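Local coordinates for protein excinuclease ABC, subunit A. (PDB 2VF7) that binds DNA and zinc, hydrolyses ATP as a UvrA-family member of the ABC superfamily, and probably serves in recognising damaged DNA for repair, at residues A447-D452 with S467-G472; G400-L405 with S433-E438; G501-N506 with G578-I583; L522-S527 with A798-L803. The protein carries 1 engineered substitution. One frame throughout, in Å; residues are numbered along the deposited sequence.

Interaction 1 (A447-D452 with S467-G472); sequences ADWLVD and SGPPEG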
loop_
_atom_site.group_PDB
_atom_site.type_symbol
_atom_site.label_atom_id
_atom_site.label_comp_id
_atom_site.label_asym_id
_atom_site.label_seq_id
_atom_site.Cartn_x
_atom_site.Cartn_y
_atom_site.Cartn_z
ATOM N N ALA A 447 25.021 15.563 21.404
ATOM C CA ALA A 447 23.776 14.846 21.572
ATOM C C ALA A 447 23.202 14.973 22.990
ATOM O O ALA A 447 23.953 15.077 23.958
ATOM C CB ALA A 447 23.976 13.376 21.202
ATOM N N ASP A 448 21.869 14.953 23.090
ATOM C CA ASP A 448 21.161 15.028 24.363
ATOM C C ASP A 448 21.381 13.737 25.164
ATOM O O ASP A 448 21.541 13.768 26.383
ATOM C CB ASP A 448 19.657 15.262 24.133
ATOM C CG ASP A 448 19.344 16.638 23.500
ATOM O OD1 ASP A 448 18.546 16.711 22.532
ATOM O OD2 ASP A 448 19.879 17.648 23.981
ATOM N N TRP A 449 21.397 12.609 24.460
ATOM C CA TRP A 449 21.489 11.288 25.068
ATOM C C TRP A 449 22.287 10.383 24.119
ATOM O O TRP A 449 22.321 10.612 22.896
ATOM C CB TRP A 449 20.068 10.751 25.250
ATOM C CG TRP A 449 19.858 9.481 26.055
ATOM C CD1 TRP A 449 19.821 8.208 25.570
ATOM C CD2 TRP A 449 19.544 9.380 27.456
ATOM N NE1 TRP A 449 19.551 7.318 26.578
ATOM C CE2 TRP A 449 19.363 8.012 27.746
ATOM C CE3 TRP A 449 19.418 10.312 28.494
ATOM C CZ2 TRP A 449 19.078 7.549 29.027
ATOM C CZ3 TRP A 449 19.139 9.852 29.771
ATOM C CH2 TRP A 449 18.977 8.477 30.027
ATOM N N LEU A 450 22.939 9.363 24.673
ATOM C CA LEU A 450 23.622 8.402 23.823
ATOM C C LEU A 450 23.521 6.959 24.288
ATOM O O LEU A 450 23.531 6.680 25.469
ATOM C CB LEU A 450 25.071 8.843 23.561
ATOM C CG LEU A 450 26.270 8.289 24.296
ATOM C CD1 LEU A 450 26.595 6.865 23.836
ATOM C CD2 LEU A 450 27.437 9.219 24.021
ATOM N N VAL A 451 23.397 6.051 23.329
ATOM C CA VAL A 451 23.362 4.613 23.592
ATOM C C VAL A 451 24.598 3.931 22.980
ATOM O O VAL A 451 24.707 3.825 21.750
ATOM C CB VAL A 451 22.092 3.968 23.006
ATOM C CG1 VAL A 451 21.929 2.555 23.525
ATOM C CG2 VAL A 451 20.837 4.823 23.306
ATOM N N ASP A 452 25.516 3.478 23.840
ATOM C CA ASP A 452 26.747 2.811 23.382
ATOM C C ASP A 452 26.590 1.302 23.453
ATOM O O ASP A 452 26.326 0.732 24.521
ATOM C CB ASP A 452 27.990 3.274 24.173
ATOM C CG ASP A 452 29.299 3.046 23.406
ATOM O OD1 ASP A 452 30.228 2.402 23.964
ATOM O OD2 ASP A 452 29.415 3.520 22.247
ATOM N N SER A 467 23.501 4.003 28.613
ATOM C CA SER A 467 22.396 4.819 28.114
ATOM C C SER A 467 22.261 6.041 29.028
ATOM O O SER A 467 21.830 5.923 30.164
ATOM C CB SER A 467 21.096 3.996 28.061
ATOM O OG SER A 467 20.023 4.714 27.457
ATOM N N GLY A 468 22.659 7.208 28.536
ATOM C CA GLY A 468 22.554 8.456 29.291
ATOM C C GLY A 468 23.181 9.598 28.502
ATOM O O GLY A 468 23.660 9.376 27.388
ATOM N N PRO A 469 23.183 10.825 29.068
ATOM C CA PRO A 469 23.900 11.965 28.475
ATOM C C PRO A 469 25.367 11.614 28.187
ATOM O O PRO A 469 25.959 10.824 28.923
ATOM C CB PRO A 469 23.843 13.028 29.581
ATOM C CG PRO A 469 22.633 12.690 30.373
ATOM C CD PRO A 469 22.498 11.197 30.323
ATOM N N PRO A 470 25.959 12.192 27.124
ATOM C CA PRO A 470 27.363 11.901 26.769
ATOM C C PRO A 470 28.383 11.965 27.908
ATOM O O PRO A 470 29.254 11.104 27.976
ATOM C CB PRO A 470 27.671 12.954 25.709
ATOM C CG PRO A 470 26.354 13.128 25.014
ATOM C CD PRO A 470 25.347 13.119 26.153
ATOM N N GLU A 471 28.264 12.942 28.803
ATOM C CA GLU A 471 29.277 13.178 29.837
ATOM C C GLU A 471 29.479 12.023 30.825
ATOM O O GLU A 471 30.533 11.921 31.458
ATOM C CB GLU A 471 28.978 14.480 30.598
ATOM C CG GLU A 471 29.266 15.762 29.795
ATOM C CD GLU A 471 30.750 16.138 29.767
ATOM O OE1 GLU A 471 31.319 16.459 30.839
ATOM O OE2 GLU A 471 31.343 16.119 28.665
ATOM N N GLY A 472 28.473 11.161 30.957
ATOM C CA GLY A 472 28.540 10.022 31.872
ATOM C C GLY A 472 29.216 8.792 31.287
ATOM O O GLY A 472 29.422 7.799 31.988
#
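Trp449 lays one face of its indole against the backbone of Ser467, Gly468 and Pro469, in a beta hairpin at the edge of the sheet whose strand 38-42 leads into the first ADP-binding loop. Two backbone bonds join the arms at the antiparallel hydrogen-bonded pair of Leu450 and Gly468. Leu450 N gives its hydrogen to Gly468 O at 2.8 Å, reaching it from well above the carbonyl plane, and Gly468 N answers to Leu450 O over a longer 3.2 Å. Leu450 O also receives a CA-H contact from Ser467, so two hydrogens converge on it.

The side chains add a third bond. Trp449 NE1 donates to Ser467 OG at 2.8 Å, bent at the hydrogen (139°), with the hydroxyl 18° out of the indole plane. Trp449 CG is anti to its backbone N (chi1 -171°), the start of a side chain whose end comes back over the partner arm. Gly468 CA then sits over the centre of the six-membered ring at 3.4 Å, a CH-pi contact, while Ser467 C and Pro469 N lie over the same face nearer its rim.

Apolar contacts finish the pairing. Leu450 CD2 rests on Pro470 CA at 3.8 Å, and Pro469 CD meets Trp449 CZ3 obliquely at 3.7 Å.

Ser467 OG is also bonded to Lys32 O, and Phe15 stacks edge-to-face with the indole. The one hydroxyl therefore satisfies the indole N-H while tying the hairpin to strand 29-34, which probably limits how far the flat ring can turn.

Interaction 2 (G400-L405 with S433-E438); sequences GVVYVL and SLFVVE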
loop_
_atom_site.group_PDB
_atom_site.type_symbol
_atom_site.label_atom_id
_atom_site.label_comp_id
_atom_site.label_asym_id
_atom_site.label_seq_id
_atom_site.Cartn_x
_atom_site.Cartn_y
_atom_site.Cartn_z
ATOM N N GLY A 400 5.319 15.146 15.857
ATOM C CA GLY A 400 5.204 13.944 16.670
ATOM C C GLY A 400 5.616 12.622 16.033
ATOM O O GLY A 400 4.986 11.615 16.292
ATOM N N VAL A 401 6.647 12.609 15.188
ATOM C CA VAL A 401 7.195 11.343 14.659
ATOM C C VAL A 401 8.637 11.214 15.177
ATOM O O VAL A 401 9.172 12.180 15.718
ATOM C CB VAL A 401 7.165 11.243 13.072
ATOM C CG1 VAL A 401 5.765 11.175 12.530
ATOM C CG2 VAL A 401 7.939 12.374 12.407
ATOM N N VAL A 402 9.225 10.027 15.050
ATOM C CA VAL A 402 10.664 9.815 15.210
ATOM C C VAL A 402 11.364 9.721 13.856
ATOM O O VAL A 402 10.956 8.943 12.993
ATOM C CB VAL A 402 11.012 8.485 15.930
ATOM C CG1 VAL A 402 12.450 8.564 16.510
ATOM C CG2 VAL A 402 10.019 8.164 17.014
ATOM N N TYR A 403 12.437 10.493 13.689
ATOM C CA TYR A 403 13.316 10.361 12.520
ATOM C C TYR A 403 14.484 9.452 12.839
ATOM O O TYR A 403 15.171 9.637 13.840
ATOM C CB TYR A 403 13.816 11.727 12.067
ATOM C CG TYR A 403 12.730 12.553 11.405
ATOM C CD1 TYR A 403 12.149 13.652 12.057
ATOM C CD2 TYR A 403 12.277 12.226 10.136
ATOM C CE1 TYR A 403 11.149 14.412 11.436
ATOM C CE2 TYR A 403 11.271 12.963 9.513
ATOM C CZ TYR A 403 10.720 14.061 10.155
ATOM O OH TYR A 403 9.737 14.781 9.496
ATOM N N VAL A 404 14.690 8.455 11.984
ATOM C CA VAL A 404 15.786 7.497 12.146
ATOM C C VAL A 404 16.863 7.724 11.059
ATOM O O VAL A 404 16.634 7.508 9.871
ATOM C CB VAL A 404 15.268 6.037 12.140
ATOM C CG1 VAL A 404 16.287 5.130 12.784
ATOM C CG2 VAL A 404 13.939 5.934 12.882
ATOM N N LEU A 405 18.022 8.210 11.491
ATOM C CA LEU A 405 19.092 8.588 10.574
ATOM C C LEU A 405 20.328 7.667 10.678
ATOM O O LEU A 405 20.661 7.162 11.758
ATOM C CB LEU A 405 19.474 10.065 10.769
ATOM C CG LEU A 405 18.444 11.190 10.547
ATOM C CD1 LEU A 405 18.008 11.820 11.859
ATOM C CD2 LEU A 405 19.055 12.290 9.708
ATOM N N SER A 433 11.410 13.571 17.433
ATOM C CA SER A 433 12.503 12.864 18.117
ATOM C C SER A 433 13.461 12.316 17.068
ATOM O O SER A 433 13.034 11.904 15.982
ATOM C CB SER A 433 11.966 11.687 18.955
ATOM O OG SER A 433 10.870 12.054 19.780
ATOM N N LEU A 434 14.749 12.268 17.402
ATOM C CA LEU A 434 15.767 11.871 16.443
ATOM C C LEU A 434 16.608 10.705 16.954
ATOM O O LEU A 434 17.234 10.794 18.007
ATOM C CB LEU A 434 16.653 13.079 16.096
ATOM C CG LEU A 434 15.918 14.327 15.573
ATOM C CD1 LEU A 434 16.530 15.575 16.142
ATOM C CD2 LEU A 434 15.925 14.379 14.087
ATOM N N PHE A 435 16.589 9.597 16.216
ATOM C CA PHE A 435 17.459 8.462 16.522
ATOM C C PHE A 435 18.557 8.420 15.456
ATOM O O PHE A 435 18.277 8.184 14.282
ATOM C CB PHE A 435 16.691 7.122 16.567
ATOM C CG PHE A 435 15.687 6.994 17.711
ATOM C CD1 PHE A 435 15.635 7.924 18.757
ATOM C CD2 PHE A 435 14.792 5.909 17.737
ATOM C CE1 PHE A 435 14.704 7.777 19.789
ATOM C CE2 PHE A 435 13.857 5.763 18.766
ATOM C CZ PHE A 435 13.810 6.686 19.789
ATOM N N VAL A 436 19.799 8.631 15.872
ATOM C CA VAL A 436 20.900 8.827 14.941
ATOM C C VAL A 436 22.036 7.863 15.218
ATOM O O VAL A 436 22.654 7.947 16.262
ATOM C CB VAL A 436 21.453 10.261 15.039
ATOM C CG1 VAL A 436 22.654 10.471 14.082
ATOM C CG2 VAL A 436 20.337 11.266 14.767
ATOM N N VAL A 437 22.296 6.932 14.299
ATOM C CA VAL A 437 23.541 6.174 14.379
ATOM C C VAL A 437 24.656 6.929 13.693
ATOM O O VAL A 437 24.585 7.239 12.502
ATOM C CB VAL A 437 23.413 4.655 13.977
ATOM C CG1 VAL A 437 22.059 4.335 13.399
ATOM C CG2 VAL A 437 24.555 4.191 13.096
ATOM N N GLU A 438 25.678 7.230 14.481
ATOM C CA GLU A 438 26.752 8.118 14.088
ATOM C C GLU A 438 28.099 7.641 14.635
ATOM O O GLU A 438 28.177 7.015 15.705
ATOM C CB GLU A 438 26.450 9.548 14.577
ATOM C CG GLU A 438 27.375 10.623 14.045
ATOM C CD GLU A 438 27.441 10.675 12.521
ATOM O OE1 GLU A 438 26.555 11.320 11.912
ATOM O OE2 GLU A 438 28.390 10.098 11.926
HETATM O O HOH W 1 8.403 12.550 19.051
#
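Val402 CG1 stands over the middle of the Phe435 ring, 3.6 Å from its centroid, in a CH-pi contact between two parallel strands. Followed outward, Phe435 begins with CB, which lies 4.0 Å from Tyr403 O and also touches Val404 CG1. CG, anti to the carbonyl carbon (chi1 -67°), comes 3.8 Å from Val402 CG1. CD2 is the closest ring atom to that methyl at 3.7 Å, and CZ at the tip is 4.0 Å from it, so the methyl lies over the centre of the ring, with all six ring atoms close by. On the other face of the sheet, Leu405 CD1 touches both Leu434 CD2 and Val436 CG2.

Five backbone bonds run from Ser433 N to Val401 O through to Val437 N to Leu405 O. Among the shortest is that from Phe435 N to Tyr403 O, at 2.8 Å. Ser433 OG is hydrogen-bonded to a water and to Asp36 N.

This is the strand pairing of a beta-alpha-beta unit. Its helix 417-428 covers the Tyr403 and Leu434 face through Leu427, whereas helix 49-69, which follows the P-loop, packs on Val404 and Phe435. Strands 94-96 and 38-42 flank the pair.

Interaction 3 (G501-N506 with G578-I583); sequences GWLELN and GDLAQI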
loop_
_atom_site.group_PDB
_atom_site.type_symbol
_atom_site.label_atom_id
_atom_site.label_comp_id
_atom_site.label_asym_id
_atom_site.label_seq_id
_atom_site.Cartn_x
_atom_site.Cartn_y
_atom_site.Cartn_z
ATOM N N GLY A 501 57.666 8.402 -7.958
ATOM C CA GLY A 501 57.441 9.075 -9.239
ATOM C C GLY A 501 56.246 10.009 -9.168
ATOM O O GLY A 501 55.661 10.208 -8.092
ATOM N N TRP A 502 55.864 10.578 -10.309
ATOM C CA TRP A 502 54.759 11.544 -10.348
ATOM C C TRP A 502 53.829 11.343 -11.541
ATOM O O TRP A 502 54.281 11.331 -12.688
ATOM C CB TRP A 502 55.295 12.981 -10.345
ATOM C CG TRP A 502 55.933 13.397 -9.048
ATOM C CD1 TRP A 502 57.259 13.315 -8.722
ATOM C CD2 TRP A 502 55.275 13.967 -7.910
ATOM N NE1 TRP A 502 57.467 13.801 -7.453
ATOM C CE2 TRP A 502 56.266 14.208 -6.930
ATOM C CE3 TRP A 502 53.946 14.306 -7.623
ATOM C CZ2 TRP A 502 55.966 14.770 -5.675
ATOM C CZ3 TRP A 502 53.652 14.874 -6.373
ATOM C CH2 TRP A 502 54.658 15.089 -5.418
ATOM N N LEU A 503 52.536 11.200 -11.254
ATOM C CA LEU A 503 51.485 11.015 -12.260
ATOM C C LEU A 503 50.827 12.366 -12.539
ATOM O O LEU A 503 50.390 13.055 -11.614
ATOM C CB LEU A 503 50.445 10.006 -11.732
ATOM C CG LEU A 503 49.573 9.070 -12.602
ATOM C CD1 LEU A 503 48.076 9.408 -12.556
ATOM C CD2 LEU A 503 50.083 8.906 -14.053
ATOM N N GLU A 504 50.767 12.752 -13.810
ATOM C CA GLU A 504 50.192 14.045 -14.206
ATOM C C GLU A 504 48.812 13.876 -14.856
ATOM O O GLU A 504 48.652 13.129 -15.832
ATOM C CB GLU A 504 51.141 14.799 -15.156
ATOM C CG GLU A 504 52.536 15.103 -14.579
ATOM C CD GLU A 504 53.441 15.881 -15.541
ATOM O OE1 GLU A 504 53.090 15.996 -16.743
ATOM O OE2 GLU A 504 54.512 16.379 -15.099
ATOM N N LEU A 505 47.819 14.554 -14.283
ATOM C CA LEU A 505 46.479 14.652 -14.869
ATOM C C LEU A 505 46.252 16.119 -15.259
ATOM O O LEU A 505 45.978 16.976 -14.407
ATOM C CB LEU A 505 45.413 14.186 -13.873
ATOM C CG LEU A 505 44.223 13.285 -14.249
ATOM C CD1 LEU A 505 43.179 13.384 -13.166
ATOM C CD2 LEU A 505 43.585 13.605 -15.586
ATOM N N ASN A 506 46.402 16.392 -16.555
ATOM C CA ASN A 506 46.328 17.738 -17.106
ATOM C C ASN A 506 45.065 17.972 -17.940
ATOM O O ASN A 506 44.550 17.051 -18.583
ATOM C CB ASN A 506 47.569 18.017 -17.963
ATOM C CG ASN A 506 48.874 17.829 -17.195
ATOM O OD1 ASN A 506 49.123 18.501 -16.188
ATOM N ND2 ASN A 506 49.716 16.916 -17.675
ATOM N N GLY A 578 53.469 12.343 -17.000
ATOM C CA GLY A 578 54.295 11.962 -15.859
ATOM C C GLY A 578 54.983 10.627 -16.054
ATOM O O GLY A 578 55.149 10.174 -17.182
ATOM N N ASP A 579 55.391 10.004 -14.947
ATOM C CA ASP A 579 56.115 8.725 -14.981
ATOM C C ASP A 579 55.124 7.554 -15.057
ATOM O O ASP A 579 54.778 6.932 -14.047
ATOM C CB ASP A 579 57.063 8.573 -13.771
ATOM C CG ASP A 579 57.925 9.818 -13.511
ATOM O OD1 ASP A 579 58.605 10.319 -14.434
ATOM O OD2 ASP A 579 57.934 10.289 -12.354
ATOM N N LEU A 580 54.666 7.285 -16.277
ATOM C CA LEU A 580 53.687 6.241 -16.577
ATOM C C LEU A 580 54.237 4.821 -16.451
ATOM O O LEU A 580 53.537 3.921 -15.973
ATOM C CB LEU A 580 53.145 6.427 -18.003
ATOM C CG LEU A 580 51.774 7.046 -18.291
ATOM C CD1 LEU A 580 50.673 6.336 -17.504
ATOM C CD2 LEU A 580 51.757 8.539 -18.029
ATOM N N ALA A 581 55.476 4.618 -16.899
ATOM C CA ALA A 581 56.075 3.278 -16.957
ATOM C C ALA A 581 56.216 2.613 -15.576
ATOM O O ALA A 581 56.725 1.492 -15.464
ATOM C CB ALA A 581 57.414 3.312 -17.697
ATOM N N GLN A 582 55.746 3.306 -14.539
ATOM C CA GLN A 582 55.709 2.767 -13.180
ATOM C C GLN A 582 54.343 2.150 -12.822
ATOM O O GLN A 582 54.217 1.458 -11.809
ATOM C CB GLN A 582 56.074 3.864 -12.168
ATOM C CG GLN A 582 57.513 4.359 -12.250
ATOM C CD GLN A 582 57.820 5.463 -11.254
ATOM O OE1 GLN A 582 58.508 6.431 -11.580
ATOM N NE2 GLN A 582 57.307 5.329 -10.034
ATOM N N ILE A 583 53.333 2.412 -13.652
ATOM C CA ILE A 583 51.957 1.987 -13.370
ATOM C C ILE A 583 51.468 0.889 -14.320
ATOM O O ILE A 583 51.412 1.072 -15.542
ATOM C CB ILE A 583 50.956 3.169 -13.369
ATOM C CG1 ILE A 583 51.448 4.288 -12.455
ATOM C CG2 ILE A 583 49.569 2.695 -12.909
ATOM C CD1 ILE A 583 50.530 5.513 -12.416
#
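Trp502 and Asp579 exchange two hydrogen bonds, and these carry the polar side of the contact. Trp502 N donates to Asp579 OD2 at 2.9 Å, meeting the oxygen on its anti side and 26° out of the carboxylate plane. In return Asp579 N donates to Trp502 O at 2.8 Å. Asp579 CG lies anti to its carbonyl carbon (chi1 -47°), beside its own backbone N, which puts CG on the same side as the amide that bonds to Trp502 O. Trp502 O also takes a CA-H contact from Gly578 at 3.2 Å, and so has two hydrogens directed at it.

Asp579 is the centre of an inverse gamma turn, closed by a weak bond from Leu580 N to Gly578 O. Beyond it, Ile583 N is satisfied by Leu580 O.

Glu504 stretches alongside Gly578, its CG 3.8 Å from Gly578 CA, while its OE2 forms a long, weak ion pair with Arg519. An alanine at Glu504 would probably leave Arg519 without this charge partner and open a gap beside the Gly578 backbone. On the apolar side Ile583 CD1 presses on Leu503 CG at 3.7 Å, the two side chains crossing at about a right angle.

Strand 502-510 is the middle one of a three-stranded antiparallel sheet, between 516-521 and 575-578. Helix 536-551 packs against both segments, Leu544 on Leu503 of the strand and His551 on Leu580 of the loop.

Interaction 4 (L522-S527 with A798-L803); sequences LGVMTS and ASDWVL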
loop_
_atom_site.group_PDB
_atom_site.type_symbol
_atom_site.label_atom_id
_atom_site.label_comp_id
_atom_site.label_asym_id
_atom_site.label_seq_id
_atom_site.Cartn_x
_atom_site.Cartn_y
_atom_site.Cartn_z
ATOM N N LEU A 522 53.657 8.830 -6.637
ATOM C CA LEU A 522 53.533 7.364 -6.703
ATOM C C LEU A 522 54.298 6.641 -5.595
ATOM O O LEU A 522 55.217 7.194 -4.996
ATOM C CB LEU A 522 53.931 6.812 -8.086
ATOM C CG LEU A 522 53.411 7.520 -9.348
ATOM C CD1 LEU A 522 54.133 7.025 -10.589
ATOM C CD2 LEU A 522 51.891 7.385 -9.507
ATOM N N GLY A 523 53.871 5.404 -5.321
ATOM C CA GLY A 523 54.440 4.553 -4.274
ATOM C C GLY A 523 54.165 5.086 -2.892
ATOM O O GLY A 523 54.863 4.751 -1.937
ATOM N N VAL A 524 53.132 5.920 -2.806
ATOM C CA VAL A 524 52.803 6.733 -1.630
ATOM C C VAL A 524 51.281 6.800 -1.520
ATOM O O VAL A 524 50.566 6.525 -2.487
ATOM C CB VAL A 524 53.416 8.162 -1.781
ATOM C CG1 VAL A 524 52.961 9.087 -0.710
ATOM C CG2 VAL A 524 54.942 8.089 -1.754
ATOM N N MET A 525 50.788 7.133 -0.331
ATOM C CA MET A 525 49.358 7.276 -0.087
ATOM C C MET A 525 48.902 8.759 0.018
ATOM O O MET A 525 49.398 9.508 0.866
ATOM C CB MET A 525 48.966 6.437 1.138
ATOM C CG MET A 525 48.088 7.141 2.121
ATOM S SD MET A 525 46.611 6.216 2.489
ATOM C CE MET A 525 45.364 7.481 2.171
ATOM N N THR A 526 47.965 9.145 -0.861
ATOM C CA THR A 526 47.417 10.512 -0.942
ATOM C C THR A 526 45.938 10.576 -0.552
ATOM O O THR A 526 45.131 9.734 -0.958
ATOM C CB THR A 526 47.551 11.124 -2.381
ATOM O OG1 THR A 526 48.880 10.966 -2.871
ATOM C CG2 THR A 526 47.218 12.623 -2.390
ATOM N N SER A 527 45.602 11.593 0.241
ATOM C CA SER A 527 44.231 11.943 0.591
ATOM C C SER A 527 43.781 13.147 -0.221
ATOM O O SER A 527 44.444 14.172 -0.252
ATOM C CB SER A 527 44.136 12.269 2.087
ATOM O OG SER A 527 44.244 11.097 2.880
ATOM N N ALA A 798 47.377 10.737 8.676
ATOM C CA ALA A 798 48.364 9.664 8.500
ATOM C C ALA A 798 48.677 9.343 7.032
ATOM O O ALA A 798 49.305 8.326 6.731
ATOM C CB ALA A 798 47.939 8.420 9.248
ATOM N N SER A 799 48.262 10.220 6.118
ATOM C CA SER A 799 48.683 10.138 4.717
ATOM C C SER A 799 50.153 10.504 4.585
ATOM O O SER A 799 50.780 10.901 5.571
ATOM C CB SER A 799 47.848 11.085 3.872
ATOM O OG SER A 799 46.487 10.737 3.997
ATOM N N ASP A 800 50.699 10.360 3.374
ATOM C CA ASP A 800 52.058 10.838 3.036
ATOM C C ASP A 800 52.035 12.154 2.247
ATOM O O ASP A 800 53.021 12.899 2.246
ATOM C CB ASP A 800 52.815 9.782 2.233
ATOM C CG ASP A 800 52.929 8.459 2.962
ATOM O OD1 ASP A 800 53.623 8.437 3.997
ATOM O OD2 ASP A 800 52.339 7.447 2.512
ATOM N N TRP A 801 50.909 12.409 1.573
ATOM C CA TRP A 801 50.665 13.616 0.772
ATOM C C TRP A 801 49.171 14.000 0.852
ATOM O O TRP A 801 48.349 13.165 1.244
ATOM C CB TRP A 801 51.084 13.363 -0.676
ATOM C CG TRP A 801 51.220 14.595 -1.524
ATOM C CD1 TRP A 801 50.300 15.075 -2.407
ATOM C CD2 TRP A 801 52.338 15.497 -1.576
ATOM N NE1 TRP A 801 50.758 16.208 -3.003
ATOM C CE2 TRP A 801 52.014 16.498 -2.520
ATOM C CE3 TRP A 801 53.583 15.554 -0.926
ATOM C CZ2 TRP A 801 52.888 17.560 -2.825
ATOM C CZ3 TRP A 801 54.457 16.607 -1.234
ATOM C CH2 TRP A 801 54.097 17.598 -2.167
ATOM N N VAL A 802 48.824 15.249 0.518
ATOM C CA VAL A 802 47.427 15.742 0.575
ATOM C C VAL A 802 47.109 16.734 -0.549
ATOM O O VAL A 802 47.905 17.621 -0.843
ATOM C CB VAL A 802 47.060 16.407 1.951
ATOM C CG1 VAL A 802 45.643 16.970 1.928
ATOM C CG2 VAL A 802 47.213 15.432 3.121
ATOM N N LEU A 803 45.937 16.576 -1.163
ATOM C CA LEU A 803 45.435 17.491 -2.195
ATOM C C LEU A 803 44.128 18.160 -1.759
ATOM O O LEU A 803 43.066 17.533 -1.745
ATOM C CB LEU A 803 45.210 16.744 -3.520
ATOM C CG LEU A 803 46.274 16.734 -4.629
ATOM C CD1 LEU A 803 47.575 16.091 -4.190
ATOM C CD2 LEU A 803 45.729 15.979 -5.822
#
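Met525 and Asp800 meet where a parallel strand pairing begins in the core sheet of the second ABC-type nucleotide-binding unit, where strand 525-529 leads into the P-loop that holds ADP. Met525 N donates to Asp800 OD2 at 3.3 Å, on the anti lone pair of that oxygen. Met525 O is gripped twice, by Asp800 N at 3.0 Å and weakly by Trp801 N. The other carboxylate oxygen, Asp800 OD1, is bonded to His494 NE2 and Arg497 N. An alanine at Asp800 would probably leave Met525 N, His494 and Arg497 N without their shared acceptor group and the start of the pairing less firmly fixed.

Thr526 comes next, side by side with Trp801. Its CG2 is anti to the backbone N and thereby reaches the indole edge, in the ring plane, 3.9 Å from Trp801 CD1. Leu803 CD1 lies at that edge too, equally near to Thr526 CG2.

Ser527 follows, paired with Val802. Its N donates weakly to Trp801 O, and its O accepts a nearly straight bond (173°) from Leu803 N at 3.0 Å. On the other face of the sheet two serines meet, Ser527 OG and Ser799 OG sharing a short hydrogen bond of 2.5 Å in which either could be the donor.

How the interactions relate
From the N terminus, interaction 2 comes first, closing the loop from 400-405 to 433-438 around helix 417-428. Interaction 1 follows in series as a short hairpin, and both belong to the six-stranded sheet of the first nucleotide-binding unit, their centres about 15 Å apart. Interactions 3 and 4 lie in the second unit and cross: 522-527 falls between the two segments of interaction 3, and 798-803 comes 270 residues after 522-527, well beyond 578-583. They meet at Leu522, whose N probably bonds to Gly501 O and whose CD2 packs on Ile583 CD1. The three-stranded antiparallel sheet is thus joined to the second six-stranded sheet, whose strand order matches the first.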